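Local coordinates for secreted effector protein sseI (Salmonella enterica subsp. enterica serovar Typhimurium, PDB 4G2B) that is a secreted effector of Salmonella whose papain-like fold suggests a cysteine-hydrolase type of activity, probably directed at targets in the host cell, at residues 66-71 with 129-134. Sequence-based numbering, arbitrary orientation.
Sequences IFIWDK and RRKLIY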
loop_
_atom_site.group_PDB
_atom_site.type_symbol
_atom_site.label_atom_id
_atom_site.label_comp_id
_atom_site.label_asym_id
_atom_site.label_seq_id
_atom_site.Cartn_x
_atom_site.Cartn_y
_atom_site.Cartn_z
ATOM N N ILE A 66 -6.721 4.721 16.094
ATOM C CA ILE A 66 -5.384 4.639 15.486
ATOM C C ILE A 66 -4.434 5.440 16.288
ATOM O O ILE A 66 -4.780 6.574 16.680
ATOM C CB ILE A 66 -5.389 5.276 14.068
ATOM C CG1 ILE A 66 -6.415 4.570 13.193
ATOM C CG2 ILE A 66 -3.941 5.274 13.456
ATOM C CD1 ILE A 66 -7.103 5.504 12.151
ATOM N N PHE A 67 -3.278 4.865 16.598
ATOM C CA PHE A 67 -2.123 5.632 17.078
ATOM C C PHE A 67 -1.016 5.751 16.036
ATOM O O PHE A 67 -0.726 4.816 15.304
ATOM C CB PHE A 67 -1.546 5.049 18.389
ATOM C CG PHE A 67 -2.351 5.393 19.645
ATOM C CD1 PHE A 67 -3.041 6.588 19.769
ATOM C CD2 PHE A 67 -2.369 4.519 20.726
ATOM C CE1 PHE A 67 -3.767 6.906 20.954
ATOM C CE2 PHE A 67 -3.080 4.831 21.904
ATOM C CZ PHE A 67 -3.787 6.039 22.012
ATOM N N ILE A 68 -0.410 6.932 15.974
ATOM C CA ILE A 68 0.828 7.159 15.239
ATOM C C ILE A 68 1.895 7.624 16.233
ATOM O O ILE A 68 1.752 8.666 16.866
ATOM C CB ILE A 68 0.658 8.241 14.171
ATOM C CG1 ILE A 68 -0.601 7.985 13.317
ATOM C CG2 ILE A 68 1.903 8.311 13.263
ATOM C CD1 ILE A 68 -0.974 9.210 12.552
ATOM N N TRP A 69 2.922 6.816 16.373
ATOM C CA TRP A 69 4.060 7.030 17.261
ATOM C C TRP A 69 5.289 7.474 16.438
ATOM O O TRP A 69 5.633 6.860 15.405
ATOM C CB TRP A 69 4.415 5.737 18.033
ATOM C CG TRP A 69 3.402 5.298 19.069
ATOM C CD1 TRP A 69 2.328 4.467 18.872
ATOM C CD2 TRP A 69 3.366 5.672 20.451
ATOM N NE1 TRP A 69 1.632 4.301 20.048
ATOM C CE2 TRP A 69 2.257 5.021 21.037
ATOM C CE3 TRP A 69 4.162 6.496 21.251
ATOM C CZ2 TRP A 69 1.937 5.163 22.370
ATOM C CZ3 TRP A 69 3.821 6.655 22.601
ATOM C CH2 TRP A 69 2.729 5.980 23.144
ATOM N N ASP A 70 5.931 8.550 16.899
ATOM C CA ASP A 70 7.131 9.073 16.225
ATOM C C ASP A 70 8.374 8.432 16.742
ATOM O O ASP A 70 9.318 8.252 16.000
ATOM C CB ASP A 70 7.220 10.571 16.395
ATOM C CG ASP A 70 6.122 11.268 15.668
ATOM O OD1 ASP A 70 6.019 11.053 14.461
ATOM O OD2 ASP A 70 5.318 12.020 16.275
ATOM N N LYS A 71 8.363 8.058 18.019
ATOM C CA LYS A 71 9.500 7.411 18.673
ATOM C C LYS A 71 9.036 6.821 20.003
ATOM O O LYS A 71 7.961 7.156 20.484
ATOM C CB LYS A 71 10.632 8.427 18.932
ATOM C CG LYS A 71 10.170 9.780 19.517
ATOM C CD LYS A 71 11.300 10.490 20.304
ATOM C CE LYS A 71 10.915 11.906 20.744
ATOM N NZ LYS A 71 11.659 12.324 21.980
ATOM N N ARG A 129 7.875 6.744 6.569
ATOM C CA ARG A 129 9.023 5.911 6.477
ATOM C C ARG A 129 9.252 5.362 7.864
ATOM O O ARG A 129 9.662 4.237 8.005
ATOM C CB ARG A 129 10.287 6.712 6.015
ATOM C CG ARG A 129 10.078 8.096 5.290
ATOM C CD ARG A 129 9.148 9.170 6.010
ATOM N NE ARG A 129 9.415 9.310 7.439
ATOM C CZ ARG A 129 8.573 9.787 8.354
ATOM N NH1 ARG A 129 7.320 10.132 8.074
ATOM N NH2 ARG A 129 8.982 9.870 9.603
ATOM N N ARG A 130 9.053 6.148 8.906
ATOM C CA ARG A 130 9.440 5.685 10.204
ATOM C C ARG A 130 8.445 5.907 11.349
ATOM O O ARG A 130 8.833 5.742 12.507
ATOM C CB ARG A 130 10.819 6.261 10.592
ATOM C CG ARG A 130 11.024 7.780 10.351
ATOM C CD ARG A 130 12.530 8.260 10.425
ATOM N NE ARG A 130 13.496 7.240 9.963
ATOM C CZ ARG A 130 13.709 6.890 8.686
ATOM N NH1 ARG A 130 13.044 7.495 7.692
ATOM N NH2 ARG A 130 14.612 5.940 8.399
ATOM N N LYS A 131 7.197 6.267 11.075
ATOM C CA LYS A 131 6.235 6.294 12.185
ATOM C C LYS A 131 5.641 4.870 12.352
ATOM O O LYS A 131 5.470 4.141 11.378
ATOM C CB LYS A 131 5.159 7.345 11.991
ATOM C CG LYS A 131 5.656 8.796 12.205
ATOM C CD LYS A 131 4.816 9.761 11.433
ATOM C CE LYS A 131 5.303 11.222 11.474
ATOM N NZ LYS A 131 4.366 12.072 12.192
ATOM N N LEU A 132 5.425 4.504 13.613
ATOM C CA LEU A 132 4.686 3.338 14.018
ATOM C C LEU A 132 3.194 3.650 14.013
ATOM O O LEU A 132 2.746 4.601 14.658
ATOM C CB LEU A 132 5.091 2.962 15.413
ATOM C CG LEU A 132 4.292 1.840 16.064
ATOM C CD1 LEU A 132 4.305 0.479 15.246
ATOM C CD2 LEU A 132 4.835 1.619 17.482
ATOM N N ILE A 133 2.432 2.867 13.252
ATOM C CA ILE A 133 1.002 3.100 13.059
ATOM C C ILE A 133 0.266 1.802 13.303
ATOM O O ILE A 133 0.582 0.728 12.750
ATOM C CB ILE A 133 0.639 3.615 11.679
ATOM C CG1 ILE A 133 1.450 4.888 11.406
ATOM C CG2 ILE A 133 -0.842 3.873 11.573
ATOM C CD1 ILE A 133 1.354 5.412 9.980
ATOM N N TYR A 134 -0.717 1.896 14.166
ATOM C CA TYR A 134 -1.472 0.728 14.497
ATOM C C TYR A 134 -2.837 1.162 14.925
ATOM O O TYR A 134 -3.063 2.347 15.278
ATOM C CB TYR A 134 -0.710 -0.158 15.512
ATOM C CG TYR A 134 -0.509 0.384 16.882
ATOM C CD1 TYR A 134 -1.602 0.531 17.772
ATOM C CD2 TYR A 134 0.759 0.714 17.336
ATOM C CE1 TYR A 134 -1.400 1.041 19.074
ATOM C CE2 TYR A 134 0.965 1.226 18.611
ATOM C CZ TYR A 134 -0.108 1.393 19.477
ATOM O OH TYR A 134 0.166 1.874 20.753
#
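Y134 OH sits in the mouth of the notch between F67 CD2 and W69 NE1. Y134 CG lies between backbone N and carbonyl carbon (chi1 67°), a turn that tips the hydroxyl toward strand 66-69. F67 CB presses on one face of the tyrosine ring, while F67 CD2 meets Y134 CE1 at 4.0 Å. Y134 CE2 lies 3.5 Å from W69 CD1, and the five-membered ring of W69 and the Y134 ring, planes 27° apart, are slid so that they hardly overlap. W69 NE1 donates to Y134 OH (2.9 Å), the hydroxyl lying 25° out of the indole plane. L132 CD2 rests beside W69 CD1 and CB, oblique to the ring. Strands 61-69 and 132-138 are antiparallel neighbours in the central sheet of this papain-like fold; F67 and W69 form hydrogen-bonded pairs with Y134 and L132. On the opposite face of the sheet, I133 CG2 abuts I66 CG2 and its CG1 abuts I68 CG2; that same I68 methyl nestles against K131 CB at 3.6 Å. Beyond the strand, K131 runs alongside D70 and bends at its last torsion, bringing NZ 3.0 Å from D70 OD1 in a salt bridge. W171 and F172 of helix 170-175 cover L132.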